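Local coordinates for lipoprotein (Colwellia psychrerythraea, PDB 3O0Y) that is a putative lipoprotein of a family of unknown function whose clan is that of zinc-dependent peptidases, and whose own activity remains to be established, at residues A[319-322]-A[323-327]; A[332-335]-A[336-339]; A[492-495]-A[496-500]; A[310-313]-A[314-318]. All coordinates share one frame; numbering follows the deposited sequence.

Interaction 1: A[319-322]-A[323-327]; sequences VMNE and ILLAQ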
loop_
_atom_site.group_PDB
_atom_site.type_symbol
_atom_site.label_atom_id
_atom_site.label_comp_id
_atom_site.label_asym_id
_atom_site.label_seq_id
_atom_site.Cartn_x
_atom_site.Cartn_y
_atom_site.Cartn_z
ATOM N N VAL A 319 -2.393 -28.554 -3.337
ATOM C CA VAL A 319 -1.306 -28.723 -2.385
ATOM C C VAL A 319 -1.828 -28.746 -0.946
ATOM O O VAL A 319 -1.430 -29.587 -0.127
ATOM C CB VAL A 319 -0.187 -27.618 -2.557
ATOM C CG1 VAL A 319 0.841 -27.751 -1.452
ATOM C CG2 VAL A 319 0.461 -27.740 -3.958
ATOM N N MET A 320 -2.579 -27.739 -0.584
ATOM C CA MET A 320 -3.181 -27.655 0.751
ATOM C C MET A 320 -3.987 -28.916 1.074
ATOM O O MET A 320 -3.916 -29.411 2.169
ATOM C CB MET A 320 -4.093 -26.417 0.824
ATOM C CG MET A 320 -3.338 -25.095 0.809
ATOM S SD MET A 320 -4.429 -23.575 0.737
ATOM C CE MET A 320 -4.954 -23.582 2.507
ATOM N N ASN A 321 -4.791 -29.424 0.118
ATOM C CA ASN A 321 -5.506 -30.710 0.349
ATOM C C ASN A 321 -4.590 -31.832 0.804
ATOM O O ASN A 321 -4.911 -32.607 1.731
ATOM C CB ASN A 321 -6.341 -31.061 -0.873
ATOM C CG ASN A 321 -7.074 -32.365 -0.707
ATOM O OD1 ASN A 321 -7.999 -32.475 0.108
ATOM N ND2 ASN A 321 -6.750 -33.338 -1.581
ATOM N N GLU A 322 -3.422 -31.977 0.180
ATOM C CA GLU A 322 -2.521 -33.030 0.565
ATOM C C GLU A 322 -1.992 -32.925 2.000
ATOM O O GLU A 322 -1.908 -33.904 2.752
ATOM C CB GLU A 322 -1.293 -33.101 -0.337
ATOM C CG GLU A 322 -1.587 -33.450 -1.754
ATOM C CD GLU A 322 -2.196 -34.784 -1.997
ATOM O OE1 GLU A 322 -2.087 -35.700 -1.161
ATOM O OE2 GLU A 322 -2.745 -34.935 -3.114
ATOM N N ILE A 323 -1.658 -31.707 2.371
ATOM C CA ILE A 323 -1.174 -31.470 3.715
ATOM C C ILE A 323 -2.287 -31.724 4.715
ATOM O O ILE A 323 -2.050 -32.326 5.761
ATOM C CB ILE A 323 -0.563 -30.061 3.800
ATOM C CG1 ILE A 323 0.621 -29.914 2.843
ATOM C CG2 ILE A 323 -0.273 -29.606 5.236
ATOM C CD1 ILE A 323 1.021 -28.465 2.617
ATOM N N LEU A 324 -3.503 -31.206 4.429
ATOM C CA LEU A 324 -4.658 -31.454 5.254
ATOM C C LEU A 324 -4.943 -32.929 5.487
ATOM O O LEU A 324 -5.169 -33.354 6.620
ATOM C CB LEU A 324 -5.916 -30.705 4.739
ATOM C CG LEU A 324 -5.908 -29.198 5.004
ATOM C CD1 LEU A 324 -6.784 -28.499 3.981
ATOM C CD2 LEU A 324 -6.312 -28.863 6.494
ATOM N N LEU A 325 -4.967 -33.711 4.413
ATOM C CA LEU A 325 -5.224 -35.110 4.507
ATOM C C LEU A 325 -4.225 -35.760 5.452
ATOM O O LEU A 325 -4.614 -36.589 6.299
ATOM C CB LEU A 325 -5.044 -35.792 3.121
ATOM C CG LEU A 325 -6.193 -35.517 2.169
ATOM C CD1 LEU A 325 -5.878 -36.142 0.806
ATOM C CD2 LEU A 325 -7.469 -36.061 2.631
ATOM N N ALA A 326 -2.946 -35.361 5.351
ATOM C CA ALA A 326 -1.915 -35.955 6.131
ATOM C C ALA A 326 -2.082 -35.650 7.642
ATOM O O ALA A 326 -1.549 -36.377 8.504
ATOM C CB ALA A 326 -0.507 -35.517 5.649
ATOM N N GLN A 327 -2.749 -34.569 7.953
ATOM C CA GLN A 327 -3.095 -34.210 9.341
ATOM C C GLN A 327 -4.390 -34.809 9.813
ATOM O O GLN A 327 -4.776 -34.613 10.980
ATOM C CB GLN A 327 -3.169 -32.678 9.517
ATOM C CG GLN A 327 -1.849 -31.961 9.313
ATOM C CD GLN A 327 -0.775 -32.544 10.172
ATOM O OE1 GLN A 327 -0.934 -32.652 11.387
ATOM N NE2 GLN A 327 0.345 -32.796 9.571
#
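Asn321 and Leu325 meet one turn apart, the amide ND2 lying 3.8 Å from the methyl CD1 of Leu325. The amide gets there because CG stands anti to the backbone N (chi1 179°), which swings the flat group along the helix toward the next turn. Leu325 leans over the same carbonyl that its own N-H uses: its CG is 3.2 Å from Asn321 O, while its N donates to that oxygen at 2.9 Å. On another flank, Val319 CG1 and Ile323 CD1 run side by side at 4.1 Å, a looser apolar pair. Between these two pairs the straightest backbone bond joins Leu324 N to Met320 O at 2.9 Å, with an N-H...O angle of 174°. This is the C-terminal end of helix 302-326, packed against two others on its buried side: Met320 and Leu324 reach both helix 491-515 and helix 334-342, and Ile323 rests on Leu498. In the last turn Ala326 N donates to Glu322 O at 3.2 Å. Further out, Asn321 OD1 accepts a hydrogen bond from Arg337 NH2 of helix 334-342, which fixes the rotation of the amide beside Leu325.

Interaction 2: A[332-335]-A[336-339]; sequences GTVG and ERMV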
loop_
_atom_site.group_PDB
_atom_site.type_symbol
_atom_site.label_atom_id
_atom_site.label_comp_id
_atom_site.label_asym_id
_atom_site.label_seq_id
_atom_site.Cartn_x
_atom_site.Cartn_y
_atom_site.Cartn_z
ATOM N N GLY A 332 -14.613 -32.327 3.165
ATOM C CA GLY A 332 -15.062 -31.007 2.721
ATOM C C GLY A 332 -13.981 -30.305 1.898
ATOM O O GLY A 332 -12.862 -30.853 1.645
ATOM N N THR A 333 -14.316 -29.091 1.491
ATOM C CA THR A 333 -13.401 -28.304 0.674
ATOM C C THR A 333 -12.208 -27.879 1.530
ATOM O O THR A 333 -12.239 -27.942 2.788
ATOM C CB THR A 333 -14.093 -27.086 0.150
ATOM O OG1 THR A 333 -14.392 -26.214 1.237
ATOM C CG2 THR A 333 -15.339 -27.480 -0.658
ATOM N N VAL A 334 -11.151 -27.438 0.850
ATOM C CA VAL A 334 -10.029 -26.846 1.557
ATOM C C VAL A 334 -10.515 -25.663 2.464
ATOM O O VAL A 334 -10.151 -25.507 3.601
ATOM C CB VAL A 334 -8.929 -26.407 0.577
ATOM C CG1 VAL A 334 -7.932 -25.560 1.325
ATOM C CG2 VAL A 334 -8.236 -27.629 -0.050
ATOM N N GLY A 335 -11.381 -24.811 1.926
ATOM C CA GLY A 335 -11.912 -23.740 2.676
ATOM C C GLY A 335 -12.682 -24.127 3.919
ATOM O O GLY A 335 -12.486 -23.535 4.990
ATOM N N GLU A 336 -13.521 -25.145 3.791
ATOM C CA GLU A 336 -14.261 -25.645 4.918
ATOM C C GLU A 336 -13.331 -26.117 5.990
ATOM O O GLU A 336 -13.611 -25.930 7.175
ATOM C CB GLU A 336 -15.181 -26.779 4.468
ATOM C CG GLU A 336 -16.436 -26.141 3.823
ATOM C CD GLU A 336 -17.235 -27.071 2.937
ATOM O OE1 GLU A 336 -16.805 -28.204 2.621
ATOM O OE2 GLU A 336 -18.286 -26.589 2.437
ATOM N N ARG A 337 -12.269 -26.790 5.561
ATOM C CA ARG A 337 -11.322 -27.339 6.526
ATOM C C ARG A 337 -10.566 -26.222 7.266
ATOM O O ARG A 337 -10.346 -26.290 8.501
ATOM C CB ARG A 337 -10.384 -28.365 5.867
ATOM C CG ARG A 337 -11.071 -29.734 5.770
ATOM C CD ARG A 337 -10.305 -30.752 5.001
ATOM N NE ARG A 337 -10.386 -30.464 3.567
ATOM C CZ ARG A 337 -9.639 -31.040 2.610
ATOM N NH1 ARG A 337 -8.722 -31.945 2.903
ATOM N NH2 ARG A 337 -9.812 -30.707 1.303
ATOM N N MET A 338 -10.187 -25.168 6.548
ATOM C CA MET A 338 -9.525 -24.051 7.184
ATOM C C MET A 338 -10.446 -23.299 8.161
ATOM O O MET A 338 -10.018 -22.872 9.250
ATOM C CB MET A 338 -8.951 -23.107 6.136
ATOM C CG MET A 338 -7.839 -23.732 5.242
ATOM S SD MET A 338 -6.408 -24.439 6.082
ATOM C CE MET A 338 -5.801 -22.964 6.957
ATOM N N VAL A 339 -11.719 -23.189 7.805
ATOM C CA VAL A 339 -12.721 -22.647 8.763
ATOM C C VAL A 339 -12.822 -23.464 10.026
ATOM O O VAL A 339 -12.838 -22.913 11.118
ATOM C CB VAL A 339 -14.077 -22.541 8.067
ATOM C CG1 VAL A 339 -15.143 -22.311 9.109
ATOM C CG2 VAL A 339 -14.034 -21.457 6.983
#
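Thr333 and Glu336 cross at an angle, each side chain serving the other's backbone. Thr333 OG1 takes the N-H of Glu336 at 2.9 Å; with chi1 at 67° the hydroxyl sits between the backbone N and the carbonyl carbon and faces the first turn. In return the extended Glu336 chain runs past that hydroxyl toward the start of the helix, CG only 3.3 Å from Thr333 OG1, and OE1 receives Thr333 N at 2.9 Å from above the carboxylate plane. The two bonds make a capping box with Thr333 as N-cap of helix 334-342. Gly332, just before it, brings its CA to 3.3 Å from Glu336 OE1; its backbone angles and the nearness of that carboxylate leave no place for a CB. Arg337 is turned to the other side of the cap. Its chain bends at chi3 (-74°), bringing NE back to Thr333 O at 3.2 Å; the oxygen lies nearly in the guanidinium plane, yet the donor stands 68° above the carbonyl plane. Arg337 N reaches the same oxygen from the opposite face at 3.0 Å, so this one carbonyl is gripped by backbone and side chain together. The guanidinium then crosses Val334, whose CG2 is 3.7 Å from NH2. Outward, beyond Asn321, Arg337 NH1 donates to Tyr329 O, tying the new helix to the loop before it.

Interaction 3: A[492-495]-A[496-500]; sequences FGDL and GRLQA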
loop_
_atom_site.group_PDB
_atom_site.type_symbol
_atom_site.label_atom_id
_atom_site.label_comp_id
_atom_site.label_asym_id
_atom_site.label_seq_id
_atom_site.Cartn_x
_atom_site.Cartn_y
_atom_site.Cartn_z
ATOM N N PHE A 492 0.620 -26.710 10.311
ATOM C CA PHE A 492 -0.517 -25.771 10.278
ATOM C C PHE A 492 -0.098 -24.367 9.916
ATOM O O PHE A 492 -0.810 -23.700 9.160
ATOM C CB PHE A 492 -1.346 -25.858 11.541
ATOM C CG PHE A 492 -1.977 -27.221 11.736
ATOM C CD1 PHE A 492 -3.044 -27.600 11.013
ATOM C CD2 PHE A 492 -1.430 -28.132 12.613
ATOM C CE1 PHE A 492 -3.648 -28.845 11.179
ATOM C CE2 PHE A 492 -1.996 -29.404 12.769
ATOM C CZ PHE A 492 -3.099 -29.761 12.034
ATOM N N GLY A 493 1.070 -23.912 10.393
ATOM C CA GLY A 493 1.601 -22.627 9.907
ATOM C C GLY A 493 1.851 -22.632 8.422
ATOM O O GLY A 493 1.643 -21.649 7.731
ATOM N N ASP A 494 2.313 -23.774 7.899
ATOM C CA ASP A 494 2.502 -23.923 6.469
ATOM C C ASP A 494 1.202 -23.789 5.731
ATOM O O ASP A 494 1.105 -23.104 4.731
ATOM C CB ASP A 494 3.164 -25.284 6.173
ATOM C CG ASP A 494 3.698 -25.402 4.770
ATOM O OD1 ASP A 494 4.077 -24.378 4.148
ATOM O OD2 ASP A 494 3.799 -26.588 4.278
ATOM N N LEU A 495 0.169 -24.403 6.241
ATOM C CA LEU A 495 -1.167 -24.156 5.680
ATOM C C LEU A 495 -1.622 -22.733 5.723
ATOM O O LEU A 495 -2.268 -22.265 4.759
ATOM C CB LEU A 495 -2.206 -25.060 6.366
ATOM C CG LEU A 495 -2.203 -26.556 6.059
ATOM C CD1 LEU A 495 -3.069 -27.383 7.049
ATOM C CD2 LEU A 495 -2.717 -26.790 4.580
ATOM N N GLY A 496 -1.251 -22.014 6.772
ATOM C CA GLY A 496 -1.519 -20.591 6.815
ATOM C C GLY A 496 -0.773 -19.799 5.703
ATOM O O GLY A 496 -1.363 -18.895 5.080
ATOM N N ARG A 497 0.487 -20.152 5.456
ATOM C CA ARG A 497 1.215 -19.588 4.364
ATOM C C ARG A 497 0.550 -19.871 3.037
ATOM O O ARG A 497 0.348 -18.943 2.246
ATOM C CB ARG A 497 2.630 -20.109 4.282
ATOM C CG ARG A 497 3.401 -19.726 3.073
ATOM C CD ARG A 497 4.761 -20.474 3.090
ATOM N NE ARG A 497 4.620 -21.893 2.818
ATOM C CZ ARG A 497 4.751 -22.489 1.624
ATOM N NH1 ARG A 497 4.968 -21.823 0.553
ATOM N NH2 ARG A 497 4.808 -23.808 1.524
ATOM N N LEU A 498 0.151 -21.131 2.846
ATOM C CA LEU A 498 -0.461 -21.507 1.562
ATOM C C LEU A 498 -1.845 -20.853 1.435
ATOM O O LEU A 498 -2.202 -20.437 0.330
ATOM C CB LEU A 498 -0.532 -23.026 1.425
ATOM C CG LEU A 498 0.851 -23.679 1.255
ATOM C CD1 LEU A 498 0.703 -25.200 1.559
ATOM C CD2 LEU A 498 1.325 -23.431 -0.152
ATOM N N GLN A 499 -2.608 -20.706 2.543
ATOM C CA GLN A 499 -3.865 -19.998 2.518
ATOM C C GLN A 499 -3.705 -18.552 2.070
ATOM O O GLN A 499 -4.522 -18.055 1.287
ATOM C CB GLN A 499 -4.515 -19.983 3.861
ATOM C CG GLN A 499 -5.878 -19.379 3.885
ATOM C CD GLN A 499 -6.475 -19.405 5.305
ATOM O OE1 GLN A 499 -5.738 -19.205 6.301
ATOM N NE2 GLN A 499 -7.810 -19.580 5.391
ATOM N N ALA A 500 -2.667 -17.916 2.540
ATOM C CA ALA A 500 -2.351 -16.492 2.176
ATOM C C ALA A 500 -1.963 -16.438 0.674
ATOM O O ALA A 500 -2.327 -15.515 -0.020
ATOM C CB ALA A 500 -1.260 -15.951 3.078
#
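The carbonyls of Phe492 through Leu495 each accept from the N-H four residues on, a regular helical turn in which the shortest bond, Gln499 N to Leu495 O, is 2.7 Å. Along one flank Asp494 and Arg497 lie side by side and point the same way. Their salt bridge is side-on but converges on a single atom: Asp494 OD1 takes Arg497 NH2 at 2.8 Å on its syn lone pair and Arg497 NE at 2.9 Å nearly along the C-O axis, both bonds clearly bent. Carboxylate and guanidinium are almost coplanar, 14° apart. Both first torsions place CG anti to the backbone N, and the bend of the arginine at chi3 (72°) turns its edge toward the acid. Leu498 CD2 lies over one guanidinium face, 3.7 Å above the plane and offset toward the rim. This buried stretch of helix 491-515 meets helix 302-326 through Leu495 and Leu498, while Tyr482 of helix 467-483 touches both charged partners. Arg497 NH1 is hydrogen-bonded to a bound Tris molecule, probably from the crystallisation liquor. This bond and Leu498 limit how the guanidinium can turn, while NE and NH2 concentrate two donors on one buried carboxylate oxygen.

Interaction 4: A[310-313]-A[314-318]; sequences LDEV and ARISG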
loop_
_atom_site.group_PDB
_atom_site.type_symbol
_atom_site.label_atom_id
_atom_site.label_comp_id
_atom_site.label_asym_id
_atom_site.label_seq_id
_atom_site.Cartn_x
_atom_site.Cartn_y
_atom_site.Cartn_z
ATOM N N LEU A 310 -7.252 -18.703 -11.994
ATOM C CA LEU A 310 -7.928 -19.974 -11.869
ATOM C C LEU A 310 -6.949 -21.121 -11.765
ATOM O O LEU A 310 -7.172 -22.029 -10.918
ATOM C CB LEU A 310 -8.880 -20.217 -13.049
ATOM C CG LEU A 310 -10.123 -19.256 -13.067
ATOM C CD1 LEU A 310 -10.854 -19.405 -14.395
ATOM C CD2 LEU A 310 -11.060 -19.499 -11.877
ATOM N N ASP A 311 -5.889 -21.142 -12.587
ATOM C CA ASP A 311 -4.922 -22.220 -12.503
ATOM C C ASP A 311 -4.163 -22.227 -11.212
ATOM O O ASP A 311 -3.870 -23.284 -10.692
ATOM C CB ASP A 311 -3.922 -22.204 -13.663
ATOM C CG ASP A 311 -4.648 -22.308 -15.061
ATOM O OD1 ASP A 311 -5.776 -22.855 -15.120
ATOM O OD2 ASP A 311 -4.041 -21.874 -16.085
ATOM N N GLU A 312 -3.825 -21.045 -10.723
ATOM C CA GLU A 312 -3.112 -20.972 -9.418
ATOM C C GLU A 312 -3.995 -21.421 -8.229
ATOM O O GLU A 312 -3.525 -22.073 -7.300
ATOM C CB GLU A 312 -2.567 -19.573 -9.168
ATOM C CG GLU A 312 -1.346 -19.277 -10.003
ATOM C CD GLU A 312 -0.114 -20.099 -9.500
ATOM O OE1 GLU A 312 0.381 -19.746 -8.413
ATOM O OE2 GLU A 312 0.219 -21.158 -10.105
ATOM N N VAL A 313 -5.272 -21.080 -8.268
ATOM C CA VAL A 313 -6.218 -21.496 -7.213
ATOM C C VAL A 313 -6.273 -22.999 -7.220
ATOM O O VAL A 313 -6.254 -23.617 -6.157
ATOM C CB VAL A 313 -7.643 -20.871 -7.448
ATOM C CG1 VAL A 313 -8.705 -21.655 -6.690
ATOM C CG2 VAL A 313 -7.677 -19.299 -7.077
ATOM N N ALA A 314 -6.332 -23.633 -8.400
ATOM C CA ALA A 314 -6.434 -25.079 -8.476
ATOM C C ALA A 314 -5.165 -25.670 -7.915
ATOM O O ALA A 314 -5.197 -26.655 -7.141
ATOM C CB ALA A 314 -6.664 -25.559 -9.904
ATOM N N ARG A 315 -4.019 -25.086 -8.281
ATOM C CA ARG A 315 -2.725 -25.684 -7.915
ATOM C C ARG A 315 -2.521 -25.629 -6.392
ATOM O O ARG A 315 -2.229 -26.621 -5.744
ATOM C CB ARG A 315 -1.592 -24.939 -8.584
ATOM C CG ARG A 315 -0.202 -25.474 -8.226
ATOM C CD ARG A 315 0.920 -24.631 -8.790
ATOM N NE ARG A 315 1.012 -23.279 -8.195
ATOM C CZ ARG A 315 1.504 -22.954 -7.009
ATOM N NH1 ARG A 315 2.042 -23.851 -6.187
ATOM N NH2 ARG A 315 1.548 -21.670 -6.700
ATOM N N ILE A 316 -2.745 -24.444 -5.845
ATOM C CA ILE A 316 -2.447 -24.202 -4.403
ATOM C C ILE A 316 -3.433 -24.995 -3.531
ATOM O O ILE A 316 -3.049 -25.613 -2.511
ATOM C CB ILE A 316 -2.484 -22.718 -4.073
ATOM C CG1 ILE A 316 -1.397 -21.942 -4.840
ATOM C CG2 ILE A 316 -2.233 -22.490 -2.526
ATOM C CD1 ILE A 316 -1.701 -20.422 -4.829
ATOM N N SER A 317 -4.703 -24.974 -3.910
ATOM C CA SER A 317 -5.750 -25.766 -3.244
ATOM C C SER A 317 -5.364 -27.225 -3.176
ATOM O O SER A 317 -5.497 -27.928 -2.111
ATOM C CB SER A 317 -7.088 -25.639 -4.022
ATOM O OG SER A 317 -7.539 -24.393 -3.616
ATOM N N GLY A 318 -4.884 -27.731 -4.311
ATOM C CA GLY A 318 -4.464 -29.130 -4.393
ATOM C C GLY A 318 -3.320 -29.483 -3.477
ATOM O O GLY A 318 -3.330 -30.515 -2.806
#
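Glu312 and Arg315 form the polar edge of this turn, lying alongside each other in a two-pronged, side-on salt bridge. Arg315 NH2 meets Glu312 OE1 at 2.8 Å and NE meets OE2 at 3.0 Å, both bonds nearly straight, with angles of 172° and 169°. Each oxygen is approached on its syn side but from out of the carboxylate plane, because the two flat groups are turned 31° against each other. Glu312 is bent at chi2, which brings its carboxylate up beside the arginine. Ile316 CG1 packs on one face of the Arg315 guanidinium, 3.5 Å above the plane near its rim, and lies 3.3 Å from Glu312 O. Val313 makes the buried side of the turn, and helices 491-515 and 521-532 cover it through Val506, Tyr527 and Gln531. Its carbonyl O takes Ser317 N at 3.0 Å. Opposite in character are Asp311 and Ala314, on the exposed side. Beyond the backbone bonds, the Asp311 carboxylate makes no contact across the turn, its OD1 being hydrogen-bonded to Gln307, and Ala314 CB merely rests on the carbonyl oxygens of Leu310 and Asp311. The bridge itself belongs to a larger charge network, since Lys557 pairs with Glu312 OE1 and Glu501 with Arg315 NH2. Alternating acid and base in this way probably keeps all four groups ionised and links helix 302-326 to helices 491-515 and 555-574.

Interactions 4 and 1 are successive parts of helix 302-326, their centres 14 Å apart, and interactions 2 and 3 pack against it from helices 334-342 and 491-515. Interaction 1 touches both: Asn321 OD1 is 2.8 Å from Arg337 NH2 and Met320 CE 3.8 Å from Val334 CG1 of interaction 2, and Ile323 CD1 is 3.4 Å from Leu498 CD1 of interaction 3. Interaction 4 joins in through Ile316 CG2, 3.5 Å from Leu498 O, and Ser317 O, 3.4 Å from Val334 CG2. Interactions 2 and 3 also touch, at Met338 CB and Gln499 NE2, 3.8 Å. Bound Tris, probably from the crystallisation liquor, lies within about 5 Å of side chains in interactions 1, 3 and 4, hydrogen-bonded to Arg497 NH1, and may mark a pocket.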